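Local atomic coordinates of soluble inorganic pyrophosphatase (Toxoplasma gondii, PDB entry 5WRT), a protein that probably hydrolyses inorganic pyrophosphate to phosphate with the help of magnesium ions, the modelled chain being its pyrophosphatase-domain part. Residues D32-F36 and F47-V51; V51-K55 and S128-G134; N56-K60 and R83-L89; V139-G143 and F167-V173. The contacts are given in a common frame with arbitrary orientation. Numbering follows the deposited sequence.

Interaction 1. Residues D32-F36 and F47-V51; sequences DIPLF and FNMVV
Segment 32-36 is an irregular, largely extended loop that runs roughly antiparallel to strand residues 47-51, the two end-to-end directions lying 156° apart. The CA atoms are nearest at Leu35-Asn48 (5.3 Å) and Phe36-Phe47 (4.9 Å). Leu35 leaves the extended region (phi/psi -66/-38), which turns its carbonyl to the strand.

Two hydrogen bonds hold the pair, both donated by Asn48. Its backbone N binds Leu35 O at 2.8 Å, nearly straight, and its side-chain ND2 makes a weak bond of 3.3 Å to Pro34 O, so one asparagine reads two successive carbonyls. Leu35 O also receives a CA-H...O contact from Phe47 CA at 3.3 Å.

Apolar contacts fill both ends. Ile33 (m, t) brings CD1 to 4.4 Å from Val50 CG2. Leu35 (t, p) sets CD1 at the edge of the Phe47 ring, 4.1 Å from Phe47 CD2. The rings of Phe36 and Phe47, both chi1 m, meet obliquely, with centroids 5.3 Å apart, planes at 46° and Phe36 CE1 3.4 Å from Phe47 CE2.

The contact is buried packing of a connecting loop against a strand of the family's central beta barrel. Strand 136-149 pairs with the same strand through Phe47 and Met49, while from helix 214-232 Val221 and His225 meet Leu35, Val221 also meets Phe47, and Tyr222 meets Phe36.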
loop_
_atom_site.group_PDB
_atom_site.type_symbol
_atom_site.label_atom_id
_atom_site.label_comp_id
_atom_site.label_asym_id
_atom_site.label_seq_id
_atom_site.Cartn_x
_atom_site.Cartn_y
_atom_site.Cartn_z
ATOM N N ASP A 32 -13.517 19.886 21.950
ATOM C CA ASP A 32 -14.902 20.193 22.272
ATOM C C ASP A 32 -15.915 19.243 21.650
ATOM O O ASP A 32 -17.103 19.352 21.961
ATOM C CB ASP A 32 -15.234 21.623 21.832
ATOM C CG ASP A 32 -14.128 22.614 22.148
ATOM O OD1 ASP A 32 -13.634 22.651 23.294
ATOM O OD2 ASP A 32 -13.730 23.352 21.213
ATOM N N ILE A 33 -15.486 18.313 20.804
ATOM C CA ILE A 33 -16.386 17.278 20.287
ATOM C C ILE A 33 -16.411 16.110 21.261
ATOM O O ILE A 33 -15.347 15.595 21.628
ATOM C CB ILE A 33 -15.979 16.831 18.879
ATOM C CG1 ILE A 33 -16.201 17.972 17.889
ATOM C CG2 ILE A 33 -16.771 15.601 18.453
ATOM C CD1 ILE A 33 -16.051 17.568 16.453
ATOM N N PRO A 34 -17.584 15.667 21.709
ATOM C CA PRO A 34 -17.631 14.524 22.625
ATOM C C PRO A 34 -17.160 13.254 21.937
ATOM O O PRO A 34 -17.447 13.020 20.760
ATOM C CB PRO A 34 -19.112 14.440 23.014
ATOM C CG PRO A 34 -19.832 15.085 21.880
ATOM C CD PRO A 34 -18.929 16.184 21.398
ATOM N N LEU A 35 -16.405 12.442 22.679
ATOM C CA LEU A 35 -15.955 11.165 22.137
ATOM C C LEU A 35 -17.130 10.225 21.892
ATOM O O LEU A 35 -17.151 9.497 20.894
ATOM C CB LEU A 35 -14.941 10.521 23.081
ATOM C CG LEU A 35 -14.495 9.106 22.707
ATOM C CD1 LEU A 35 -13.875 9.088 21.318
ATOM C CD2 LEU A 35 -13.527 8.553 23.738
ATOM N N PHE A 36 -18.121 10.237 22.784
ATOM C CA PHE A 36 -19.315 9.408 22.650
ATOM C C PHE A 36 -20.497 10.273 22.236
ATOM O O PHE A 36 -21.054 11.002 23.072
ATOM C CB PHE A 36 -19.624 8.670 23.956
ATOM C CG PHE A 36 -18.484 7.838 24.470
ATOM C CD1 PHE A 36 -18.195 6.610 23.900
ATOM C CD2 PHE A 36 -17.712 8.276 25.534
ATOM C CE1 PHE A 36 -17.152 5.839 24.375
ATOM C CE2 PHE A 36 -16.668 7.508 26.013
ATOM C CZ PHE A 36 -16.389 6.288 25.431
ATOM N N PHE A 47 -18.530 5.823 18.710
ATOM C CA PHE A 47 -17.484 6.800 18.958
ATOM C C PHE A 47 -17.511 7.799 17.813
ATOM O O PHE A 47 -17.768 7.426 16.665
ATOM C CB PHE A 47 -16.086 6.167 19.029
ATOM C CG PHE A 47 -15.954 5.056 20.034
ATOM C CD1 PHE A 47 -16.454 3.794 19.765
ATOM C CD2 PHE A 47 -15.302 5.272 21.238
ATOM C CE1 PHE A 47 -16.319 2.770 20.682
ATOM C CE2 PHE A 47 -15.164 4.253 22.159
ATOM C CZ PHE A 47 -15.673 3.000 21.881
ATOM N N ASN A 48 -17.241 9.062 18.113
ATOM C CA ASN A 48 -17.123 10.048 17.051
ATOM C C ASN A 48 -15.727 9.995 16.451
ATOM O O ASN A 48 -14.732 9.819 17.160
ATOM C CB ASN A 48 -17.439 11.454 17.561
ATOM C CG ASN A 48 -18.871 11.867 17.272
ATOM O OD1 ASN A 48 -19.457 11.457 16.267
ATOM N ND2 ASN A 48 -19.435 12.694 18.141
ATOM N N MET A 49 -15.663 10.128 15.131
ATOM C CA MET A 49 -14.408 10.140 14.398
ATOM C C MET A 49 -14.283 11.461 13.661
ATOM O O MET A 49 -15.199 11.857 12.932
ATOM C CB MET A 49 -14.335 8.972 13.411
ATOM C CG MET A 49 -13.333 9.177 12.282
ATOM S SD MET A 49 -13.379 7.844 11.067
ATOM C CE MET A 49 -11.914 8.211 10.100
ATOM N N VAL A 50 -13.161 12.143 13.859
ATOM C CA VAL A 50 -12.840 13.344 13.098
ATOM C C VAL A 50 -12.047 12.894 11.878
ATOM O O VAL A 50 -10.922 12.404 12.003
ATOM C CB VAL A 50 -12.055 14.358 13.938
ATOM C CG1 VAL A 50 -11.602 15.528 13.073
ATOM C CG2 VAL A 50 -12.901 14.848 15.105
ATOM N N VAL A 51 -12.637 13.052 10.699
ATOM C CA VAL A 51 -11.995 12.621 9.462
ATOM C C VAL A 51 -10.944 13.654 9.081
ATOM O O VAL A 51 -11.265 14.825 8.855
ATOM C CB VAL A 51 -13.025 12.438 8.340
ATOM C CG1 VAL A 51 -12.339 12.000 7.053
ATOM C CG2 VAL A 51 -14.090 11.435 8.757
#

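Interaction 2. Residues V51-K55 and S128-G134; sequences VEIPK and SEVLPVG
Val51, chi1 t, points its CB at the irregular loop 128-134: CG2 lies 3.8 Å from Leu131 CD1 and CG1 3.4 Å from Pro132 O. The CA register runs Val51-Gly134, Glu52-Val133, Pro54-Leu131 and Lys55-Val130, each 5.2 to 5.5 Å. Pro54, C-gamma exo, rests CG on Val133 CG2 (chi1 t) at 3.5 Å and CB on Val130 CG1 at 4.1 Å. Lys55 is extended to CE (t, t, t, then p), with CD 3.6 Å from Ser128 O; NZ bonds to Tyr90 O. The one hydrogen bond between the segments is Gly134 N to Val51 O, 2.8 Å; Gly134 has positive phi (85/0).

Glu52 (m, t) directs its CB away from the loop and with Ile53 forms a classic beta bulge opposite Tyr93. Glu52 binds magnesium in this protein, though not in this chain's model, and its OE2 accepts from Met63 N. The loop side is mostly aliphatic and proline surface with one backbone hydrogen bond, while the Glu52 side chain lies about 4 Å from a bound magnesium ion.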
loop_
_atom_site.group_PDB
_atom_site.type_symbol
_atom_site.label_atom_id
_atom_site.label_comp_id
_atom_site.label_asym_id
_atom_site.label_seq_id
_atom_site.Cartn_x
_atom_site.Cartn_y
_atom_site.Cartn_z
ATOM N N VAL A 51 -12.637 13.052 10.699
ATOM C CA VAL A 51 -11.995 12.621 9.462
ATOM C C VAL A 51 -10.944 13.654 9.081
ATOM O O VAL A 51 -11.265 14.825 8.855
ATOM C CB VAL A 51 -13.025 12.438 8.340
ATOM C CG1 VAL A 51 -12.339 12.000 7.053
ATOM C CG2 VAL A 51 -14.090 11.435 8.757
ATOM N N GLU A 52 -9.687 13.220 9.009
ATOM C CA GLU A 52 -8.592 14.076 8.569
ATOM C C GLU A 52 -8.195 13.806 7.124
ATOM O O GLU A 52 -8.047 14.744 6.335
ATOM C CB GLU A 52 -7.375 13.897 9.487
ATOM C CG GLU A 52 -7.592 14.358 10.921
ATOM C CD GLU A 52 -6.439 13.984 11.841
ATOM O OE1 GLU A 52 -5.794 12.942 11.602
ATOM O OE2 GLU A 52 -6.178 14.736 12.804
ATOM N N ILE A 53 -8.025 12.540 6.758
ATOM C CA ILE A 53 -7.594 12.175 5.412
ATOM C C ILE A 53 -8.698 11.369 4.740
ATOM O O ILE A 53 -8.982 10.237 5.159
ATOM C CB ILE A 53 -6.267 11.399 5.446
ATOM C CG1 ILE A 53 -5.143 12.307 5.952
ATOM C CG2 ILE A 53 -5.939 10.842 4.070
ATOM C CD1 ILE A 53 -3.847 11.584 6.218
ATOM N N PRO A 54 -9.338 11.906 3.706
ATOM C CA PRO A 54 -10.426 11.175 3.050
ATOM C C PRO A 54 -9.923 9.951 2.308
ATOM O O PRO A 54 -8.764 9.873 1.894
ATOM C CB PRO A 54 -11.006 12.202 2.069
ATOM C CG PRO A 54 -10.557 13.518 2.581
ATOM C CD PRO A 54 -9.209 13.275 3.186
ATOM N N LYS A 55 -10.825 8.983 2.159
ATOM C CA LYS A 55 -10.575 7.808 1.338
ATOM C C LYS A 55 -10.075 8.213 -0.044
ATOM O O LYS A 55 -10.628 9.115 -0.679
ATOM C CB LYS A 55 -11.864 6.990 1.228
ATOM C CG LYS A 55 -11.833 5.827 0.250
ATOM C CD LYS A 55 -13.229 5.219 0.113
ATOM C CE LYS A 55 -13.177 3.762 -0.320
ATOM N NZ LYS A 55 -12.816 2.853 0.808
ATOM N N SER A 128 -17.609 2.457 2.446
ATOM C CA SER A 128 -17.428 2.674 1.015
ATOM C C SER A 128 -17.428 4.152 0.638
ATOM O O SER A 128 -16.728 4.544 -0.301
ATOM C CB SER A 128 -18.522 1.941 0.237
ATOM O OG SER A 128 -18.270 1.983 -1.156
ATOM N N GLU A 129 -18.186 4.977 1.356
ATOM C CA GLU A 129 -18.373 6.373 0.982
ATOM C C GLU A 129 -17.172 7.222 1.385
ATOM O O GLU A 129 -16.617 7.067 2.476
ATOM C CB GLU A 129 -19.654 6.909 1.626
ATOM C CG GLU A 129 -19.667 8.408 1.879
ATOM C CD GLU A 129 -21.077 8.964 1.987
ATOM O OE1 GLU A 129 -21.269 9.987 2.678
ATOM O OE2 GLU A 129 -21.997 8.360 1.393
ATOM N N VAL A 130 -16.772 8.126 0.490
ATOM C CA VAL A 130 -15.702 9.078 0.775
ATOM C C VAL A 130 -16.236 10.175 1.686
ATOM O O VAL A 130 -17.244 10.821 1.377
ATOM C CB VAL A 130 -15.135 9.669 -0.525
ATOM C CG1 VAL A 130 -13.970 10.597 -0.216
ATOM C CG2 VAL A 130 -14.700 8.556 -1.464
ATOM N N LEU A 131 -15.550 10.393 2.817
ATOM C CA LEU A 131 -15.902 11.388 3.815
ATOM C C LEU A 131 -15.028 12.630 3.664
ATOM O O LEU A 131 -13.863 12.531 3.273
ATOM C CB LEU A 131 -15.737 10.812 5.224
ATOM C CG LEU A 131 -16.543 9.542 5.495
ATOM C CD1 LEU A 131 -16.240 8.990 6.879
ATOM C CD2 LEU A 131 -18.031 9.818 5.332
ATOM N N PRO A 132 -15.556 13.813 3.960
ATOM C CA PRO A 132 -14.798 15.043 3.717
ATOM C C PRO A 132 -13.800 15.336 4.827
ATOM O O PRO A 132 -13.907 14.843 5.952
ATOM C CB PRO A 132 -15.891 16.112 3.666
ATOM C CG PRO A 132 -16.914 15.605 4.623
ATOM C CD PRO A 132 -16.908 14.099 4.474
ATOM N N VAL A 133 -12.806 16.159 4.481
ATOM C CA VAL A 133 -11.878 16.665 5.485
ATOM C C VAL A 133 -12.656 17.453 6.526
ATOM O O VAL A 133 -13.429 18.360 6.193
ATOM C CB VAL A 133 -10.793 17.536 4.830
ATOM C CG1 VAL A 133 -9.869 18.112 5.889
ATOM C CG2 VAL A 133 -10.007 16.745 3.805
ATOM N N GLY A 134 -12.457 17.111 7.796
ATOM C CA GLY A 134 -13.181 17.760 8.867
ATOM C C GLY A 134 -14.544 17.180 9.170
ATOM O O GLY A 134 -15.231 17.694 10.060
#

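Interaction 3. Residues N56-K60 and R83-L89; sequences NTRRK and REYASTL
Arg58 and Glu84 form a salt bridge, Arg58 NE to Glu84 OE1 at 3.0 Å, the oxygen near the guanidinium plane; Arg58 is p, t, t and Glu84 m, t. Glu84 OE2 is linked through water 1 (2.6 Å) to Arg59 NE (3.0 Å from the water). Four backbone bonds tie the antiparallel chains: Asn56 N to Leu89 O (2.7 Å), Leu89 N to Thr57 O (2.9 Å), Tyr85 N to Arg58 O (2.9 Å) and Lys60 N to Arg83 O (3.3 Å). Arg59 and Glu84 are a non-hydrogen-bonded pair, CA atoms 4.3 Å apart.

Asn56, with positive phi (72/34), and Thr57 both face Leu89, a G1 beta bulge. Segment 83-89 turns a corner at Ala86 and Ser87, on an outer strand of a three-stranded sheet with strands 57-63 and 72-74. Ser87 and Thr88 there bond to Tyr90 and Ala86 of the second subunit, placing the corner at the dimer interface.

Packing extends the contact: Thr88 CG2 touches Asn56 C at 3.4 Å, and Arg58 CB lies 3.8 Å from Thr88 CA. Lys60, all trans, lays CD 3.6 Å from both Arg83 CD and Tyr85 CE1, while Arg83 NH1 turns to a salt bridge with Asp75.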
loop_
_atom_site.group_PDB
_atom_site.type_symbol
_atom_site.label_atom_id
_atom_site.label_comp_id
_atom_site.label_asym_id
_atom_site.label_seq_id
_atom_site.Cartn_x
_atom_site.Cartn_y
_atom_site.Cartn_z
ATOM N N ASN A 56 -8.996 7.558 -0.484
ATOM C CA ASN A 56 -8.420 7.723 -1.820
ATOM C C ASN A 56 -7.709 9.065 -1.999
ATOM O O ASN A 56 -7.727 9.641 -3.088
ATOM C CB ASN A 56 -9.474 7.525 -2.916
ATOM C CG ASN A 56 -9.835 6.067 -3.116
ATOM O OD1 ASN A 56 -9.028 5.176 -2.850
ATOM N ND2 ASN A 56 -11.051 5.815 -3.582
ATOM N N THR A 57 -7.084 9.581 -0.940
ATOM C CA THR A 57 -6.220 10.750 -1.029
ATOM C C THR A 57 -4.903 10.442 -0.327
ATOM O O THR A 57 -4.750 9.406 0.327
ATOM C CB THR A 57 -6.864 12.003 -0.414
ATOM O OG1 THR A 57 -7.001 11.833 1.002
ATOM C CG2 THR A 57 -8.231 12.272 -1.033
ATOM N N ARG A 58 -3.936 11.351 -0.468
ATOM C CA ARG A 58 -2.615 11.111 0.095
ATOM C C ARG A 58 -1.988 12.329 0.762
ATOM O O ARG A 58 -0.864 12.216 1.260
ATOM C CB ARG A 58 -1.656 10.538 -0.965
ATOM C CG ARG A 58 -1.264 11.456 -2.096
ATOM C CD ARG A 58 -0.091 10.834 -2.836
ATOM N NE ARG A 58 0.290 11.580 -4.029
ATOM C CZ ARG A 58 0.293 11.069 -5.256
ATOM N NH1 ARG A 58 -0.062 9.805 -5.449
ATOM N NH2 ARG A 58 0.657 11.818 -6.287
ATOM N N ARG A 59 -2.650 13.482 0.775
ATOM C CA ARG A 59 -2.114 14.620 1.508
ATOM C C ARG A 59 -2.241 14.373 3.006
ATOM O O ARG A 59 -3.285 13.933 3.494
ATOM C CB ARG A 59 -2.849 15.907 1.133
ATOM C CG ARG A 59 -2.652 16.355 -0.300
ATOM C CD ARG A 59 -3.260 17.731 -0.526
ATOM N NE ARG A 59 -2.967 18.238 -1.863
ATOM C CZ ARG A 59 -3.788 18.128 -2.902
ATOM N NH1 ARG A 59 -4.963 17.529 -2.761
ATOM N NH2 ARG A 59 -3.433 18.618 -4.083
ATOM N N LYS A 60 -1.169 14.670 3.741
ATOM C CA LYS A 60 -1.122 14.397 5.176
ATOM C C LYS A 60 -1.830 15.529 5.914
ATOM O O LYS A 60 -1.216 16.450 6.459
ATOM C CB LYS A 60 0.318 14.228 5.644
ATOM C CG LYS A 60 0.458 13.791 7.093
ATOM C CD LYS A 60 1.780 13.074 7.323
ATOM C CE LYS A 60 2.049 12.867 8.805
ATOM N NZ LYS A 60 3.500 12.715 9.099
ATOM N N ARG A 83 3.647 18.200 3.005
ATOM C CA ARG A 83 3.991 16.791 3.133
ATOM C C ARG A 83 2.825 15.924 2.676
ATOM O O ARG A 83 1.675 16.160 3.065
ATOM C CB ARG A 83 4.387 16.443 4.570
ATOM C CG ARG A 83 4.425 14.945 4.850
ATOM C CD ARG A 83 4.890 14.629 6.264
ATOM N NE ARG A 83 6.345 14.704 6.376
ATOM C CZ ARG A 83 6.998 15.479 7.236
ATOM N NH1 ARG A 83 6.328 16.252 8.079
ATOM N NH2 ARG A 83 8.326 15.477 7.253
ATOM N N GLU A 84 3.129 14.927 1.855
ATOM C CA GLU A 84 2.179 13.908 1.442
ATOM C C GLU A 84 2.720 12.543 1.838
ATOM O O GLU A 84 3.933 12.360 1.984
ATOM C CB GLU A 84 1.937 13.931 -0.072
ATOM C CG GLU A 84 1.331 15.209 -0.614
ATOM C CD GLU A 84 0.983 15.091 -2.087
ATOM O OE1 GLU A 84 1.278 14.031 -2.686
ATOM O OE2 GLU A 84 0.418 16.055 -2.648
ATOM N N TYR A 85 1.818 11.586 2.025
ATOM C CA TYR A 85 2.253 10.202 2.112
ATOM C C TYR A 85 2.745 9.739 0.746
ATOM O O TYR A 85 2.307 10.232 -0.297
ATOM C CB TYR A 85 1.118 9.304 2.604
ATOM C CG TYR A 85 0.795 9.484 4.071
ATOM C CD1 TYR A 85 1.805 9.499 5.025
ATOM C CD2 TYR A 85 -0.515 9.638 4.502
ATOM C CE1 TYR A 85 1.521 9.664 6.365
ATOM C CE2 TYR A 85 -0.810 9.803 5.843
ATOM C CZ TYR A 85 0.212 9.816 6.769
ATOM O OH TYR A 85 -0.073 9.981 8.107
ATOM N N ALA A 86 3.668 8.776 0.757
ATOM C CA ALA A 86 4.199 8.260 -0.498
ATOM C C ALA A 86 3.162 7.468 -1.279
ATOM O O ALA A 86 3.327 7.277 -2.488
ATOM C CB ALA A 86 5.428 7.389 -0.232
ATOM N N SER A 87 2.101 7.010 -0.621
ATOM C CA SER A 87 1.073 6.200 -1.251
ATOM C C SER A 87 -0.302 6.738 -0.884
ATOM O O SER A 87 -0.482 7.375 0.158
ATOM C CB SER A 87 1.189 4.732 -0.830
ATOM O OG SER A 87 2.328 4.130 -1.420
ATOM N N THR A 88 -1.268 6.489 -1.764
ATOM C CA THR A 88 -2.644 6.879 -1.491
ATOM C C THR A 88 -3.250 5.981 -0.418
ATOM O O THR A 88 -3.085 4.757 -0.439
ATOM C CB THR A 88 -3.479 6.815 -2.773
ATOM O OG1 THR A 88 -3.000 7.790 -3.709
ATOM C CG2 THR A 88 -4.943 7.087 -2.481
ATOM N N LEU A 89 -3.943 6.601 0.536
ATOM C CA LEU A 89 -4.682 5.863 1.550
ATOM C C LEU A 89 -6.055 5.490 1.005
ATOM O O LEU A 89 -6.786 6.350 0.504
ATOM C CB LEU A 89 -4.817 6.704 2.820
ATOM C CG LEU A 89 -5.149 5.997 4.135
ATOM C CD1 LEU A 89 -4.417 4.671 4.252
ATOM C CD2 LEU A 89 -4.788 6.903 5.297
HETATM O O HOH W 1 0.022 18.390 -1.691
#

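Interaction 4. Residues V139-G143 and F167-V173; sequences VKVLG and FSQLNSV
Phe167 opens a short run of helical phi/psi (167-169) and, with chi1 t, lays one face of its ring against Lys140. Lys140 CE makes a CH-pi contact 3.8 Å from the ring centroid, and NZ stands 4.1 Å from it, 11° off the normal, as a cation-pi pair. NZ also donates to Phe167 O at 2.7 Å; this carbonyl accepts from Leu170 N at 3.2 Å, closing the turn. To reach it Lys140 bends at chi3 (p; the others t). Leu170 gives NZ a second acceptor, its O at 2.8 Å, and packs CB 3.9 Å from Leu142 CD2 (Leu142 m, t). Asn171, chi1 m, adds OD1 at 2.9 Å; water 2 lies between Asn171 O (2.8 Å) and Val141 O (3.2 Å). Ser172 lies just before helix 173-179, its CA 3.6 Å from Leu142 O. Val173 CG2 lies 4.1 Å from Gly143 CA, where a CB would clash.

The strand lysine thus pins the loop ahead of helix 173-179 through three oxygens and the Phe167 face. Leu142 and Gly143 form a classic beta bulge opposite Leu158 of strand 152-161, while Val176 of helix 173-179 meets Leu142 and Ala217 of helix 214-232 meets Val141.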
loop_
_atom_site.group_PDB
_atom_site.type_symbol
_atom_site.label_atom_id
_atom_site.label_comp_id
_atom_site.label_asym_id
_atom_site.label_seq_id
_atom_site.Cartn_x
_atom_site.Cartn_y
_atom_site.Cartn_z
ATOM N N VAL A 139 -18.931 6.179 14.653
ATOM C CA VAL A 139 -18.435 4.912 14.138
ATOM C C VAL A 139 -18.552 3.849 15.219
ATOM O O VAL A 139 -18.515 4.140 16.419
ATOM C CB VAL A 139 -16.971 5.019 13.646
ATOM C CG1 VAL A 139 -16.845 6.079 12.563
ATOM C CG2 VAL A 139 -16.035 5.319 14.810
ATOM N N LYS A 140 -18.698 2.603 14.779
ATOM C CA LYS A 140 -18.616 1.445 15.656
ATOM C C LYS A 140 -17.242 0.814 15.492
ATOM O O LYS A 140 -16.812 0.528 14.369
ATOM C CB LYS A 140 -19.717 0.432 15.342
ATOM C CG LYS A 140 -19.571 -0.888 16.080
ATOM C CD LYS A 140 -20.809 -1.754 15.916
ATOM C CE LYS A 140 -21.270 -1.800 14.468
ATOM N NZ LYS A 140 -22.357 -2.798 14.265
ATOM N N VAL A 141 -16.560 0.608 16.610
ATOM C CA VAL A 141 -15.193 0.105 16.599
ATOM C C VAL A 141 -15.208 -1.402 16.370
ATOM O O VAL A 141 -15.962 -2.135 17.022
ATOM C CB VAL A 141 -14.480 0.476 17.907
ATOM C CG1 VAL A 141 -13.326 -0.448 18.161
ATOM C CG2 VAL A 141 -14.005 1.922 17.847
ATOM N N LEU A 142 -14.366 -1.868 15.441
ATOM C CA LEU A 142 -14.328 -3.272 15.058
ATOM C C LEU A 142 -13.048 -3.992 15.456
ATOM O O LEU A 142 -13.060 -5.222 15.561
ATOM C CB LEU A 142 -14.508 -3.410 13.539
ATOM C CG LEU A 142 -15.797 -2.844 12.947
ATOM C CD1 LEU A 142 -15.691 -2.755 11.430
ATOM C CD2 LEU A 142 -16.989 -3.687 13.360
ATOM N N GLY A 143 -11.959 -3.270 15.679
ATOM C CA GLY A 143 -10.685 -3.903 15.953
ATOM C C GLY A 143 -9.574 -2.879 15.915
ATOM O O GLY A 143 -9.806 -1.680 15.739
ATOM N N PHE A 167 -23.154 -1.662 8.420
ATOM C CA PHE A 167 -22.953 -1.303 9.820
ATOM C C PHE A 167 -23.483 -2.376 10.764
ATOM O O PHE A 167 -22.745 -2.901 11.606
ATOM C CB PHE A 167 -23.618 0.043 10.110
ATOM C CG PHE A 167 -23.527 0.464 11.546
ATOM C CD1 PHE A 167 -22.404 1.121 12.013
ATOM C CD2 PHE A 167 -24.565 0.208 12.430
ATOM C CE1 PHE A 167 -22.312 1.516 13.328
ATOM C CE2 PHE A 167 -24.479 0.597 13.751
ATOM C CZ PHE A 167 -23.349 1.253 14.200
ATOM N N SER A 168 -24.766 -2.718 10.635
ATOM C CA SER A 168 -25.370 -3.688 11.543
ATOM C C SER A 168 -24.798 -5.089 11.367
ATOM O O SER A 168 -24.971 -5.932 12.254
ATOM C CB SER A 168 -26.886 -3.720 11.355
ATOM O OG SER A 168 -27.225 -4.144 10.047
ATOM N N GLN A 169 -24.136 -5.359 10.243
ATOM C CA GLN A 169 -23.579 -6.675 9.969
ATOM C C GLN A 169 -22.132 -6.825 10.420
ATOM O O GLN A 169 -21.634 -7.954 10.489
ATOM C CB GLN A 169 -23.664 -6.973 8.471
ATOM C CG GLN A 169 -25.048 -7.348 7.982
ATOM C CD GLN A 169 -25.042 -7.753 6.525
ATOM O OE1 GLN A 169 -25.197 -6.915 5.637
ATOM N NE2 GLN A 169 -24.849 -9.042 6.268
ATOM N N LEU A 170 -21.446 -5.725 10.712
ATOM C CA LEU A 170 -20.050 -5.747 11.129
ATOM C C LEU A 170 -19.963 -5.428 12.616
ATOM O O LEU A 170 -20.351 -4.337 13.041
ATOM C CB LEU A 170 -19.218 -4.753 10.318
ATOM C CG LEU A 170 -19.196 -4.951 8.802
ATOM C CD1 LEU A 170 -18.440 -3.817 8.125
ATOM C CD2 LEU A 170 -18.587 -6.298 8.443
ATOM N N ASN A 171 -19.451 -6.376 13.401
ATOM C CA ASN A 171 -19.238 -6.152 14.825
ATOM C C ASN A 171 -17.856 -6.549 15.323
ATOM O O ASN A 171 -17.506 -6.177 16.449
ATOM C CB ASN A 171 -20.296 -6.894 15.658
ATOM C CG ASN A 171 -21.714 -6.558 15.239
ATOM O OD1 ASN A 171 -22.166 -5.425 15.402
ATOM N ND2 ASN A 171 -22.423 -7.539 14.692
ATOM N N SER A 172 -17.063 -7.277 14.540
ATOM C CA SER A 172 -15.702 -7.613 14.936
ATOM C C SER A 172 -14.864 -7.874 13.690
ATOM O O SER A 172 -15.360 -7.839 12.560
ATOM C CB SER A 172 -15.669 -8.809 15.891
ATOM O OG SER A 172 -14.495 -8.771 16.690
ATOM N N VAL A 173 -13.574 -8.140 13.918
ATOM C CA VAL A 173 -12.639 -8.445 12.835
ATOM C C VAL A 173 -13.155 -9.589 11.973
ATOM O O VAL A 173 -13.046 -9.557 10.741
ATOM C CB VAL A 173 -11.248 -8.764 13.413
ATOM C CG1 VAL A 173 -10.292 -9.179 12.303
ATOM C CG2 VAL A 173 -10.703 -7.569 14.180
HETATM O O HOH W 2 -18.553 -3.862 17.693
#

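In the fold
From the N terminus, interaction 1 closes first, a short loop that returns the chain from 32-36 onto the start of strand 47-53. Interaction 2 begins at Val51, where interaction 1 ends, and closes only at 128-134, a far larger loop; interaction 3 opens and closes within it, its side sheet meeting the barrel where Ile53 touches Arg59, Tyr85 and Leu89. Interaction 4 follows in series after all three. It returns to interaction 1 through the neighbouring strands 47-53 and 136-149, with Phe47 O 2.6 Å from Val139 N, a probable hydrogen bond. Interactions 1 and 3 lie on opposite sides of the chain's centre, about 23 Å between centres.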